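Local atomic coordinates of GTP cyclohydrolase 1 type 2 homolog (Staphylococcus aureus subsp. aureus, PDB entry 2NYD), a protein that is of unknown function, belongs to the GTP cyclohydrolase I type 2/NIF3 family, and binds zinc at a dinuclear centre within a toroid-shaped homohexamer. Residues A8-L13 and N346-E351; T41-A46 and I355-S360; N130-Y135 and E233-S238. All coordinates share one frame; numbering follows the deposited sequence.

Contact 1: A8-L13 and N346-E351; sequences ADLMTL and NWFNIE
L13 reaches from helix 7-17 into the side of helix 336-350 and touches three residues there. Its two methyl branches divide the work. CD2 meets the edge of the F348 ring in the plane of the ring, with L13 CD2 3.6 Å from F348 CD2. The other branch turns to the backbone end of W347, with L13 CD1 4.2 Å from W347 CB. L13 CD1 also lies 3.7 Å from E351 OE2. There the glutamate chain runs alongside L13 the opposite way, and methyl and carboxylate meet in a van der Waals touch. L13 has CG anti to the backbone N (chi1 178°), which carries the fork out to the second helix.

L10, one turn earlier, adds a second methyl at the F348 edge. L10 CD2 is 3.9 Å from F348 CE2, and L10 comes in nearly perpendicular to the F348 side chain.

The short helix segments run at 109° to each other, with axes 11.9 Å apart at closest approach. Side chains therefore bridge the gap, and the backbones stay well apart. Around them, the W347 ring stacks on H17, F348 packs on M5, and L10 also rests on I99 of strand 97-100.

No hydrogen bond joins the two segments. Shape fit and the burial of L10, L13, W347 and F348 therefore account for the join, while E351 stays at the exposed border.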
ATOM      1  N   ALA B   8     -36.817 -11.683  -7.232  1.00 17.91           N
ATOM      2  CA  ALA B   8     -36.676 -10.753  -6.106  1.00 18.18           C
ATOM      3  C   ALA B   8     -37.201 -11.349  -4.795  1.00 18.97           C
ATOM      4  O   ALA B   8     -36.562 -11.188  -3.764  1.00 19.82           O
ATOM      5  CB  ALA B   8     -37.376  -9.423  -6.404  1.00 19.28           C
ATOM      6  N   ASP B   9     -38.336 -12.058  -4.853  1.00 19.54           N
ATOM      7  CA  ASP B   9     -38.887 -12.822  -3.697  1.00 19.36           C
ATOM      8  C   ASP B   9     -37.922 -13.951  -3.282  1.00 18.69           C
ATOM      9  O   ASP B   9     -37.690 -14.169  -2.091  1.00 18.22           O
ATOM     10  CB  ASP B   9     -40.245 -13.472  -4.027  1.00 19.49           C
ATOM     11  CG  ASP B   9     -41.290 -12.448  -4.472  1.00 22.54           C
ATOM     12  OD1 ASP B   9     -41.574 -11.558  -3.665  1.00 22.41           O
ATOM     13  OD2 ASP B   9     -41.774 -12.524  -5.619  1.00 22.73           O
ATOM     14  N   LEU B  10     -37.389 -14.682  -4.250  1.00 17.49           N
ATOM     15  CA  LEU B  10     -36.401 -15.721  -3.883  1.00 17.07           C
ATOM     16  C   LEU B  10     -35.200 -15.096  -3.182  1.00 16.33           C
ATOM     17  O   LEU B  10     -34.735 -15.619  -2.183  1.00 17.05           O
ATOM     18  CB  LEU B  10     -35.918 -16.468  -5.103  1.00 17.44           C
ATOM     19  CG  LEU B  10     -35.563 -17.976  -5.049  1.00 21.18           C
ATOM     20  CD1 LEU B  10     -34.507 -18.362  -6.120  1.00 16.58           C
ATOM     21  CD2 LEU B  10     -35.278 -18.609  -3.694  1.00 18.10           C
ATOM     22  N   MET B  11     -34.684 -13.981  -3.705  1.00 15.61           N
ATOM     23  CA  MET B  11     -33.520 -13.317  -3.127  1.00 15.88           C
ATOM     24  C   MET B  11     -33.711 -12.922  -1.690  1.00 17.02           C
ATOM     25  O   MET B  11     -32.816 -13.108  -0.833  1.00 17.31           O
ATOM     26  CB  MET B  11     -33.099 -12.105  -3.972  1.00 15.07           C
ATOM     27  CG  MET B  11     -32.392 -12.546  -5.284  1.00 16.67           C
ATOM     28  SD  MET B  11     -30.821 -13.432  -4.992  1.00 19.52           S
ATOM     29  CE  MET B  11     -29.843 -12.232  -4.144  1.00 17.24           C
ATOM     30  N   THR B  12     -34.872 -12.347  -1.398  1.00 17.01           N
ATOM     31  CA  THR B  12     -35.246 -12.026  -0.005  1.00 17.47           C
ATOM     32  C   THR B  12     -35.256 -13.239   0.905  1.00 17.24           C
ATOM     33  O   THR B  12     -34.770 -13.180   2.024  1.00 19.71           O
ATOM     34  CB  THR B  12     -36.672 -11.367   0.005  1.00 17.06           C
ATOM     35  OG1 THR B  12     -36.631 -10.219  -0.842  1.00 18.52           O
ATOM     36  CG2 THR B  12     -37.112 -11.006   1.389  1.00 18.54           C
ATOM     37  N   LEU B  13     -35.837 -14.323   0.449  1.00 18.11           N
ATOM     38  CA  LEU B  13     -35.887 -15.549   1.242  1.00 18.65           C
ATOM     39  C   LEU B  13     -34.468 -16.107   1.483  1.00 18.61           C
ATOM     40  O   LEU B  13     -34.122 -16.454   2.603  1.00 18.81           O
ATOM     41  CB  LEU B  13     -36.777 -16.574   0.523  1.00 19.30           C
ATOM     42  CG  LEU B  13     -36.957 -17.971   1.141  1.00 21.58           C
ATOM     43  CD1 LEU B  13     -37.472 -17.857   2.578  1.00 21.24           C
ATOM     44  CD2 LEU B  13     -37.881 -18.848   0.303  1.00 20.07           C
ATOM     45  N   ASN B 346     -37.175 -26.987   2.604  1.00 29.24           N
ATOM     46  CA  ASN B 346     -37.666 -26.625   3.941  1.00 30.49           C
ATOM     47  C   ASN B 346     -38.157 -25.180   4.010  1.00 29.41           C
ATOM     48  O   ASN B 346     -39.262 -24.907   4.512  1.00 29.09           O
ATOM     49  CB  ASN B 346     -36.582 -26.851   5.016  1.00 31.27           C
ATOM     50  CG  ASN B 346     -37.089 -26.549   6.438  1.00 37.51           C
ATOM     51  OD1 ASN B 346     -38.052 -27.172   6.891  1.00 44.61           O
ATOM     52  ND2 ASN B 346     -36.441 -25.601   7.147  1.00 41.15           N
ATOM     53  N   TRP B 347     -37.345 -24.248   3.508  1.00 28.05           N
ATOM     54  CA  TRP B 347     -37.724 -22.814   3.539  1.00 27.24           C
ATOM     55  C   TRP B 347     -38.973 -22.534   2.693  1.00 27.13           C
ATOM     56  O   TRP B 347     -39.816 -21.680   3.065  1.00 27.08           O
ATOM     57  CB  TRP B 347     -36.586 -21.913   3.054  1.00 25.65           C
ATOM     58  CG  TRP B 347     -35.319 -22.087   3.799  1.00 25.37           C
ATOM     59  CD1 TRP B 347     -35.167 -22.499   5.099  1.00 24.09           C
ATOM     60  CD2 TRP B 347     -33.996 -21.847   3.295  1.00 23.53           C
ATOM     61  NE1 TRP B 347     -33.829 -22.559   5.417  1.00 23.73           N
ATOM     62  CE2 TRP B 347     -33.091 -22.147   4.339  1.00 24.55           C
ATOM     63  CE3 TRP B 347     -33.493 -21.409   2.064  1.00 21.98           C
ATOM     64  CZ2 TRP B 347     -31.703 -22.027   4.185  1.00 23.86           C
ATOM     65  CZ3 TRP B 347     -32.120 -21.306   1.900  1.00 25.25           C
ATOM     66  CH2 TRP B 347     -31.239 -21.602   2.965  1.00 25.57           C
ATOM     67  N   PHE B 348     -39.080 -23.240   1.565  1.00 26.86           N
ATOM     68  CA  PHE B 348     -40.230 -23.138   0.670  1.00 26.92           C
ATOM     69  C   PHE B 348     -41.480 -23.734   1.341  1.00 28.27           C
ATOM     70  O   PHE B 348     -42.566 -23.199   1.168  1.00 27.33           O
ATOM     71  CB  PHE B 348     -40.015 -23.879  -0.648  1.00 26.44           C
ATOM     72  CG  PHE B 348     -39.237 -23.101  -1.722  1.00 26.08           C
ATOM     73  CD1 PHE B 348     -38.925 -23.732  -2.944  1.00 23.47           C
ATOM     74  CD2 PHE B 348     -38.793 -21.789  -1.511  1.00 25.12           C
ATOM     75  CE1 PHE B 348     -38.203 -23.054  -3.953  1.00 21.60           C
ATOM     76  CE2 PHE B 348     -38.066 -21.096  -2.504  1.00 21.83           C
ATOM     77  CZ  PHE B 348     -37.757 -21.726  -3.704  1.00 21.95           C
ATOM     78  N   ASN B 349     -41.313 -24.850   2.063  1.00 29.74           N
ATOM     79  CA  ASN B 349     -42.409 -25.466   2.827  1.00 32.66           C
ATOM     80  C   ASN B 349     -42.986 -24.430   3.798  1.00 33.63           C
ATOM     81  O   ASN B 349     -44.148 -24.038   3.683  1.00 34.95           O
ATOM     82  CB  ASN B 349     -41.965 -26.720   3.599  1.00 32.23           C
ATOM     83  CG  ASN B 349     -43.094 -27.274   4.512  1.00 35.19           C
ATOM     84  OD1 ASN B 349     -44.181 -27.574   4.026  1.00 37.17           O
ATOM     85  ND2 ASN B 349     -42.841 -27.379   5.824  1.00 34.52           N
ATOM     86  N   ILE B 350     -42.160 -23.960   4.718  1.00 34.88           N
ATOM     87  CA  ILE B 350     -42.569 -22.898   5.625  1.00 36.32           C
ATOM     88  C   ILE B 350     -43.425 -21.865   4.907  1.00 37.64           C
ATOM     89  O   ILE B 350     -44.556 -21.613   5.309  1.00 38.72           O
ATOM     90  CB  ILE B 350     -41.373 -22.225   6.305  1.00 35.86           C
ATOM     91  CG1 ILE B 350     -40.554 -23.268   7.018  1.00 35.23           C
ATOM     92  CG2 ILE B 350     -41.832 -21.152   7.319  1.00 36.15           C
ATOM     93  CD1 ILE B 350     -39.093 -22.866   7.191  1.00 41.66           C
ATOM     94  N   GLU B 351     -42.919 -21.307   3.820  1.00 38.75           N
ATOM     95  CA  GLU B 351     -43.567 -20.164   3.199  1.00 40.20           C
ATOM     96  C   GLU B 351     -44.720 -20.584   2.271  1.00 39.80           C
ATOM     97  O   GLU B 351     -45.333 -19.745   1.616  1.00 39.75           O
ATOM     98  CB  GLU B 351     -42.513 -19.339   2.444  1.00 40.29           C
ATOM     99  CG  GLU B 351     -42.580 -17.852   2.747  1.00 43.81           C
ATOM    100  CD  GLU B 351     -41.642 -17.409   3.836  1.00 46.57           C
ATOM    101  OE1 GLU B 351     -41.744 -17.873   4.996  1.00 49.42           O
ATOM    102  OE2 GLU B 351     -40.790 -16.556   3.532  1.00 50.75           O
TER

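Contact 2: T41-A46 and I355-S360; sequences TGVLTA and IDVEAS
V43 and V357 are paired in register between two parallel strands, 43-46 and 357-359. The second is the edge strand, within this chain, of a mixed five-stranded sheet. The other four strands come from the N-terminal part of the sequence, consistent with the interconnected NIF3 domains.

Four backbone hydrogen bonds join the segments. D356 O accepts from V43 N at 2.8 Å, and V43 O accepts from E358 N. E358 O then takes T45 N, and T45 O takes S360 N at 2.8 Å. V357 CA adds a CA-H...O contact to V43 O at 3.2 Å.

Beyond the direct bonds, two waters bridge T41 and D356. One water donates to T41 O and accepts from D356 N. A second donates to D356 OD2 and only weakly to T41 O.

Apolar packing differs between the two faces. On the face of V43, T45 and V357, V357 CG1 sits 4.3 Å from V43 CG1. The same V357 branch also meets the methyl of T45. V43 and V357 pack on helix 336-350 as well. On the other face, L44 packs against helix 51-60, and L44 CD1 is 3.7 Å from S360 N. E358 leads away there to a salt bridge with K60. At the start of the pairing, I355 CG2 lies over the backbone of G42, 3.8 Å from G42 CA.

T45 OG1 sits between its own N and carbonyl carbon (chi1 70°). T45 OG1 hydrogen-bonds to K337 O and lies 3.2 Å from A359 CA.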
ATOM      1  N   THR B  41     -39.398 -20.607 -12.308  1.00 19.22           N
ATOM      2  CA  THR B  41     -40.124 -21.811 -12.740  1.00 19.95           C
ATOM      3  C   THR B  41     -39.606 -23.085 -12.084  1.00 20.07           C
ATOM      4  O   THR B  41     -40.296 -24.110 -12.076  1.00 19.27           O
ATOM      5  CB  THR B  41     -40.013 -22.018 -14.243  1.00 20.48           C
ATOM      6  OG1 THR B  41     -38.630 -22.140 -14.592  1.00 21.16           O
ATOM      7  CG2 THR B  41     -40.679 -20.844 -15.025  1.00 21.88           C
ATOM      8  N   GLY B  42     -38.389 -23.027 -11.538  1.00 18.68           N
ATOM      9  CA  GLY B  42     -37.835 -24.169 -10.818  1.00 18.93           C
ATOM     10  C   GLY B  42     -36.404 -23.824 -10.454  1.00 18.28           C
ATOM     11  O   GLY B  42     -35.801 -22.957 -11.099  1.00 17.72           O
ATOM     12  N   VAL B  43     -35.860 -24.501  -9.449  1.00 17.60           N
ATOM     13  CA  VAL B  43     -34.496 -24.179  -8.972  1.00 17.44           C
ATOM     14  C   VAL B  43     -33.569 -25.424  -9.027  1.00 17.30           C
ATOM     15  O   VAL B  43     -33.891 -26.473  -8.453  1.00 17.14           O
ATOM     16  CB  VAL B  43     -34.517 -23.575  -7.534  1.00 17.49           C
ATOM     17  CG1 VAL B  43     -33.068 -23.319  -6.946  1.00 16.93           C
ATOM     18  CG2 VAL B  43     -35.393 -22.263  -7.452  1.00 16.53           C
ATOM     19  N   LEU B  44     -32.427 -25.260  -9.706  1.00 16.12           N
ATOM     20  CA  LEU B  44     -31.391 -26.250  -9.791  1.00 14.91           C
ATOM     21  C   LEU B  44     -30.197 -25.801  -8.976  1.00 15.06           C
ATOM     22  O   LEU B  44     -29.653 -24.707  -9.214  1.00 14.36           O
ATOM     23  CB  LEU B  44     -31.006 -26.462 -11.271  1.00 14.42           C
ATOM     24  CG  LEU B  44     -30.037 -27.619 -11.569  1.00 16.91           C
ATOM     25  CD1 LEU B  44     -30.678 -29.004 -11.305  1.00 18.43           C
ATOM     26  CD2 LEU B  44     -29.549 -27.478 -13.041  1.00 13.55           C
ATOM     27  N   THR B  45     -29.804 -26.610  -7.992  1.00 15.03           N
ATOM     28  CA  THR B  45     -28.567 -26.309  -7.211  1.00 15.36           C
ATOM     29  C   THR B  45     -27.276 -26.907  -7.831  1.00 15.41           C
ATOM     30  O   THR B  45     -27.312 -27.977  -8.485  1.00 14.25           O
ATOM     31  CB  THR B  45     -28.680 -26.684  -5.709  1.00 14.67           C
ATOM     32  OG1 THR B  45     -28.692 -28.124  -5.571  1.00 15.28           O
ATOM     33  CG2 THR B  45     -29.960 -26.063  -5.060  1.00 15.78           C
ATOM     34  N   ALA B  46     -26.149 -26.195  -7.645  1.00 15.27           N
ATOM     35  CA  ALA B  46     -24.920 -26.537  -8.350  1.00 15.69           C
ATOM     36  C   ALA B  46     -23.735 -26.105  -7.494  1.00 15.90           C
ATOM     37  O   ALA B  46     -23.882 -25.189  -6.678  1.00 15.40           O
ATOM     38  CB  ALA B  46     -24.883 -25.850  -9.709  1.00 14.92           C
ATOM     39  N   ILE B 355     -42.635 -24.414  -5.679  1.00 31.50           N
ATOM     40  CA  ILE B 355     -41.622 -24.452  -6.725  1.00 29.63           C
ATOM     41  C   ILE B 355     -40.660 -25.616  -6.470  1.00 26.96           C
ATOM     42  O   ILE B 355     -40.220 -25.814  -5.355  1.00 27.11           O
ATOM     43  CB  ILE B 355     -40.912 -23.063  -6.843  1.00 30.63           C
ATOM     44  CG1 ILE B 355     -41.899 -22.043  -7.431  1.00 31.23           C
ATOM     45  CG2 ILE B 355     -39.675 -23.122  -7.720  1.00 30.37           C
ATOM     46  CD1 ILE B 355     -41.549 -20.595  -7.066  1.00 36.01           C
ATOM     47  N   ASP B 356     -40.389 -26.386  -7.523  1.00 25.11           N
ATOM     48  CA  ASP B 356     -39.488 -27.538  -7.498  1.00 24.87           C
ATOM     49  C   ASP B 356     -38.040 -27.080  -7.303  1.00 23.11           C
ATOM     50  O   ASP B 356     -37.621 -26.101  -7.913  1.00 21.11           O
ATOM     51  CB  ASP B 356     -39.517 -28.273  -8.839  1.00 24.31           C
ATOM     52  CG  ASP B 356     -40.915 -28.795  -9.219  1.00 30.13           C
ATOM     53  OD1 ASP B 356     -41.674 -29.253  -8.327  1.00 31.28           O
ATOM     54  OD2 ASP B 356     -41.223 -28.746 -10.431  1.00 35.02           O
ATOM     55  N   VAL B 357     -37.298 -27.847  -6.507  1.00 22.82           N
ATOM     56  CA  VAL B 357     -35.866 -27.660  -6.294  1.00 22.04           C
ATOM     57  C   VAL B 357     -35.214 -29.049  -6.531  1.00 22.37           C
ATOM     58  O   VAL B 357     -35.711 -30.066  -6.039  1.00 21.90           O
ATOM     59  CB  VAL B 357     -35.554 -27.155  -4.876  1.00 22.01           C
ATOM     60  CG1 VAL B 357     -34.055 -26.805  -4.724  1.00 21.81           C
ATOM     61  CG2 VAL B 357     -36.417 -25.931  -4.475  1.00 22.55           C
ATOM     62  N   GLU B 358     -34.146 -29.083  -7.323  1.00 20.43           N
ATOM     63  CA  GLU B 358     -33.418 -30.316  -7.594  1.00 20.83           C
ATOM     64  C   GLU B 358     -31.943 -29.995  -7.464  1.00 19.55           C
ATOM     65  O   GLU B 358     -31.519 -28.913  -7.832  1.00 17.14           O
ATOM     66  CB  GLU B 358     -33.692 -30.789  -9.032  1.00 22.10           C
ATOM     67  CG  GLU B 358     -35.026 -31.518  -9.218  1.00 27.57           C
ATOM     68  CD  GLU B 358     -35.108 -32.135 -10.590  1.00 34.49           C
ATOM     69  OE1 GLU B 358     -34.281 -33.023 -10.884  1.00 38.44           O
ATOM     70  OE2 GLU B 358     -35.972 -31.708 -11.395  1.00 39.72           O
ATOM     71  N   ALA B 359     -31.178 -30.933  -6.913  1.00 18.86           N
ATOM     72  CA  ALA B 359     -29.733 -30.831  -6.901  1.00 18.96           C
ATOM     73  C   ALA B 359     -29.219 -31.334  -8.264  1.00 18.84           C
ATOM     74  O   ALA B 359     -29.656 -32.391  -8.757  1.00 18.88           O
ATOM     75  CB  ALA B 359     -29.196 -31.647  -5.751  1.00 18.49           C
ATOM     76  N   SER B 360     -28.376 -30.552  -8.926  1.00 18.43           N
ATOM     77  CA  SER B 360     -27.725 -31.019 -10.169  1.00 18.25           C
ATOM     78  C   SER B 360     -26.959 -32.326  -9.898  1.00 19.53           C
ATOM     79  O   SER B 360     -26.251 -32.443  -8.899  1.00 18.91           O
ATOM     80  CB  SER B 360     -26.753 -29.958 -10.740  1.00 17.84           C
ATOM     81  OG  SER B 360     -26.043 -30.493 -11.866  1.00 16.71           O
TER
HETATM   82  O   HOH W   1     -41.416 -25.619 -10.208  1.00 31.22           O
HETATM   83  O   HOH W   2     -41.178 -27.448 -12.614  1.00 54.83           O

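Contact 3: N130-Y135 and E233-S238; sequences NQQDVY and EIKQTS
Q131-Y135 and I234-S238 run antiparallel as two paired strands, with the short axes at 146°. Five backbone hydrogen bonds join them. D133 with Q236 and Y135 with I234 are hydrogen-bonded pairs, and Y135 N to I234 O is 2.7 Å. S238 N bonds to Q131 O at 2.8 Å.

On the face of D133, Y135 and Q236, the Q236 amide lies over one face of the Y135 ring. Q236 CD is 3.5 Å above the ring plane, nearer the ring's edge than its centre. The two side chains run across each other, yet the amide lies fairly flat over the ring, with the planes 32° apart. D133 OD2 accepts from a water that also bonds to S238 OG. S238 OG in turn bonds to Y240 N.

On the other face, V134 CG2 lies 3.8 Å from K235 CE, with the side chains running together. T237 OG1 bonds to E215 of the second subunit, and Q132 and K235 pack on K211 of that subunit.

The pairing appears to lie where the PII-like region joins the NIF3 body, which Q131 NE2 reaches by a bond to T22 O. Backbone bonds hold the strands together, while their mostly polar side chains meet water and a neighbouring subunit.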
ATOM      1  N   ASN B 130     -15.629 -17.436  14.416  1.00 25.87           N
ATOM      2  CA  ASN B 130     -16.823 -16.568  14.421  1.00 27.62           C
ATOM      3  C   ASN B 130     -16.579 -15.128  13.992  1.00 29.58           C
ATOM      4  O   ASN B 130     -15.599 -14.500  14.402  1.00 29.67           O
ATOM      5  CB  ASN B 130     -17.518 -16.608  15.780  1.00 27.41           C
ATOM      6  CG  ASN B 130     -17.942 -17.991  16.157  1.00 27.20           C
ATOM      7  OD1 ASN B 130     -19.139 -18.298  16.271  1.00 32.12           O
ATOM      8  ND2 ASN B 130     -16.979 -18.864  16.265  1.00 25.09           N
ATOM      9  N   GLN B 131     -17.467 -14.604  13.145  1.00 31.20           N
ATOM     10  CA  GLN B 131     -17.434 -13.176  12.835  1.00 32.52           C
ATOM     11  C   GLN B 131     -17.772 -12.380  14.117  1.00 34.27           C
ATOM     12  O   GLN B 131     -18.182 -12.963  15.136  1.00 34.94           O
ATOM     13  CB  GLN B 131     -18.407 -12.842  11.684  1.00 31.92           C
ATOM     14  CG  GLN B 131     -18.256 -13.770  10.489  1.00 31.40           C
ATOM     15  CD  GLN B 131     -19.080 -13.377   9.254  1.00 32.56           C
ATOM     16  OE1 GLN B 131     -20.120 -12.694   9.346  1.00 29.86           O
ATOM     17  NE2 GLN B 131     -18.612 -13.828   8.082  1.00 26.18           N
ATOM     18  N   GLN B 132     -17.552 -11.068  14.077  1.00 35.65           N
ATOM     19  CA  GLN B 132     -17.987 -10.172  15.158  1.00 37.95           C
ATOM     20  C   GLN B 132     -18.968  -9.179  14.556  1.00 38.02           C
ATOM     21  O   GLN B 132     -18.695  -8.585  13.521  1.00 37.91           O
ATOM     22  CB  GLN B 132     -16.804  -9.448  15.808  1.00 38.13           C
ATOM     23  CG  GLN B 132     -15.884 -10.362  16.622  1.00 41.26           C
ATOM     24  CD  GLN B 132     -16.151 -10.298  18.117  1.00 47.03           C
ATOM     25  OE1 GLN B 132     -16.621 -11.271  18.719  1.00 49.19           O
ATOM     26  NE2 GLN B 132     -15.829  -9.148  18.737  1.00 50.21           N
ATOM     27  N   ASP B 133     -20.129  -9.053  15.179  1.00 38.84           N
ATOM     28  CA  ASP B 133     -21.111  -8.083  14.735  1.00 40.25           C
ATOM     29  C   ASP B 133     -21.149  -6.902  15.669  1.00 40.22           C
ATOM     30  O   ASP B 133     -21.109  -7.071  16.879  1.00 39.55           O
ATOM     31  CB  ASP B 133     -22.491  -8.732  14.624  1.00 40.67           C
ATOM     32  CG  ASP B 133     -22.479  -9.966  13.724  1.00 42.58           C
ATOM     33  OD1 ASP B 133     -21.844  -9.916  12.636  1.00 44.40           O
ATOM     34  OD2 ASP B 133     -23.086 -10.983  14.125  1.00 43.86           O
ATOM     35  N   VAL B 134     -21.216  -5.713  15.077  1.00 41.34           N
ATOM     36  CA  VAL B 134     -21.243  -4.450  15.802  1.00 42.29           C
ATOM     37  C   VAL B 134     -22.683  -4.060  16.135  1.00 42.63           C
ATOM     38  O   VAL B 134     -23.564  -4.057  15.267  1.00 42.52           O
ATOM     39  CB  VAL B 134     -20.554  -3.315  14.999  1.00 42.30           C
ATOM     40  CG1 VAL B 134     -20.529  -2.032  15.798  1.00 42.55           C
ATOM     41  CG2 VAL B 134     -19.133  -3.704  14.618  1.00 43.22           C
ATOM     42  N   TYR B 135     -22.911  -3.783  17.409  1.00 43.01           N
ATOM     43  CA  TYR B 135     -24.188  -3.297  17.913  1.00 43.89           C
ATOM     44  C   TYR B 135     -23.931  -1.963  18.616  1.00 43.37           C
ATOM     45  O   TYR B 135     -22.776  -1.547  18.757  1.00 43.31           O
ATOM     46  CB  TYR B 135     -24.760  -4.281  18.930  1.00 44.95           C
ATOM     47  CG  TYR B 135     -25.119  -5.632  18.373  1.00 47.74           C
ATOM     48  CD1 TYR B 135     -24.131  -6.563  18.063  1.00 49.20           C
ATOM     49  CD2 TYR B 135     -26.456  -5.992  18.172  1.00 49.02           C
ATOM     50  CE1 TYR B 135     -24.458  -7.820  17.548  1.00 49.97           C
ATOM     51  CE2 TYR B 135     -26.797  -7.250  17.657  1.00 50.47           C
ATOM     52  CZ  TYR B 135     -25.787  -8.158  17.348  1.00 50.09           C
ATOM     53  OH  TYR B 135     -26.098  -9.412  16.843  1.00 50.48           O
ATOM     54  N   GLU B 233     -20.663   1.468  21.342  1.00 39.85           N
ATOM     55  CA  GLU B 233     -20.326   0.317  20.511  1.00 41.12           C
ATOM     56  C   GLU B 233     -20.144  -0.958  21.345  1.00 41.23           C
ATOM     57  O   GLU B 233     -19.401  -0.984  22.339  1.00 41.02           O
ATOM     58  CB  GLU B 233     -19.073   0.607  19.688  1.00 41.76           C
ATOM     59  CG  GLU B 233     -19.036  -0.127  18.373  1.00 44.71           C
ATOM     60  CD  GLU B 233     -17.620  -0.467  17.949  1.00 47.76           C
ATOM     61  OE1 GLU B 233     -17.048  -1.439  18.503  1.00 50.59           O
ATOM     62  OE2 GLU B 233     -17.082   0.249  17.081  1.00 46.85           O
ATOM     63  N   ILE B 234     -20.886  -1.990  20.953  1.00 41.00           N
ATOM     64  CA  ILE B 234     -20.822  -3.315  21.557  1.00 41.72           C
ATOM     65  C   ILE B 234     -20.507  -4.276  20.403  1.00 41.53           C
ATOM     66  O   ILE B 234     -21.131  -4.209  19.342  1.00 42.18           O
ATOM     67  CB  ILE B 234     -22.181  -3.682  22.245  1.00 41.78           C
ATOM     68  CG1 ILE B 234     -22.529  -2.678  23.345  1.00 42.06           C
ATOM     69  CG2 ILE B 234     -22.194  -5.111  22.812  1.00 42.68           C
ATOM     70  CD1 ILE B 234     -21.745  -2.850  24.619  1.00 40.17           C
ATOM     71  N   LYS B 235     -19.513  -5.132  20.582  1.00 41.27           N
ATOM     72  CA  LYS B 235     -19.265  -6.191  19.613  1.00 40.70           C
ATOM     73  C   LYS B 235     -19.711  -7.500  20.226  1.00 39.99           C
ATOM     74  O   LYS B 235     -19.480  -7.763  21.422  1.00 40.25           O
ATOM     75  CB  LYS B 235     -17.810  -6.232  19.167  1.00 40.64           C
ATOM     76  CG  LYS B 235     -17.514  -5.212  18.077  1.00 41.35           C
ATOM     77  CD  LYS B 235     -16.056  -5.221  17.599  1.00 42.44           C
ATOM     78  CE  LYS B 235     -15.885  -4.135  16.502  1.00 45.43           C
ATOM     79  NZ  LYS B 235     -14.472  -3.863  16.070  1.00 47.91           N
ATOM     80  N   GLN B 236     -20.395  -8.291  19.418  1.00 38.53           N
ATOM     81  CA  GLN B 236     -20.871  -9.589  19.842  1.00 38.46           C
ATOM     82  C   GLN B 236     -20.343 -10.622  18.877  1.00 36.78           C
ATOM     83  O   GLN B 236     -20.276 -10.353  17.678  1.00 36.84           O
ATOM     84  CB  GLN B 236     -22.390  -9.640  19.776  1.00 39.07           C
ATOM     85  CG  GLN B 236     -23.118  -8.694  20.695  1.00 42.40           C
ATOM     86  CD  GLN B 236     -24.562  -9.097  20.841  1.00 46.61           C
ATOM     87  OE1 GLN B 236     -25.054  -9.958  20.102  1.00 49.89           O
ATOM     88  NE2 GLN B 236     -25.251  -8.499  21.808  1.00 50.09           N
ATOM     89  N   THR B 237     -19.993 -11.790  19.415  1.00 35.28           N
ATOM     90  CA  THR B 237     -19.634 -12.982  18.639  1.00 33.20           C
ATOM     91  C   THR B 237     -20.812 -13.421  17.807  1.00 31.66           C
ATOM     92  O   THR B 237     -21.914 -13.646  18.312  1.00 31.33           O
ATOM     93  CB  THR B 237     -19.174 -14.172  19.531  1.00 33.38           C
ATOM     94  OG1 THR B 237     -18.134 -13.737  20.411  1.00 33.42           O
ATOM     95  CG2 THR B 237     -18.633 -15.297  18.682  1.00 32.18           C
ATOM     96  N   SER B 238     -20.558 -13.541  16.514  1.00 30.08           N
ATOM     97  CA  SER B 238     -21.587 -13.834  15.542  1.00 28.57           C
ATOM     98  C   SER B 238     -21.938 -15.320  15.562  1.00 27.55           C
ATOM     99  O   SER B 238     -21.184 -16.115  16.057  1.00 27.32           O
ATOM    100  CB  SER B 238     -21.040 -13.453  14.165  1.00 29.18           C
ATOM    101  OG  SER B 238     -21.864 -13.951  13.168  1.00 29.07           O
TER
HETATM  102  O   HOH W   3     -24.830 -13.120  14.353  1.00 39.83           O

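Contacts 1 and 2 are neighbours in the same NIF3 domain, with centres 13 Å apart. F348 links them: F348 CE1 lies 3.4 Å from V357 CG2, so one ring serves both the helix pair and the strand pair. Helix 336-350 and strand 357-359 follow each other in the chain, and the segments of the two contacts alternate along it. Both tie the N-terminal part of the chain to its C-terminal part. Contact 3 comes between these parts in sequence. Its centre is 27 Å from that of contact 1 and 34 Å from that of contact 2, and it touches neither. It pairs strands that appear to lead into and out of the PII-like domain.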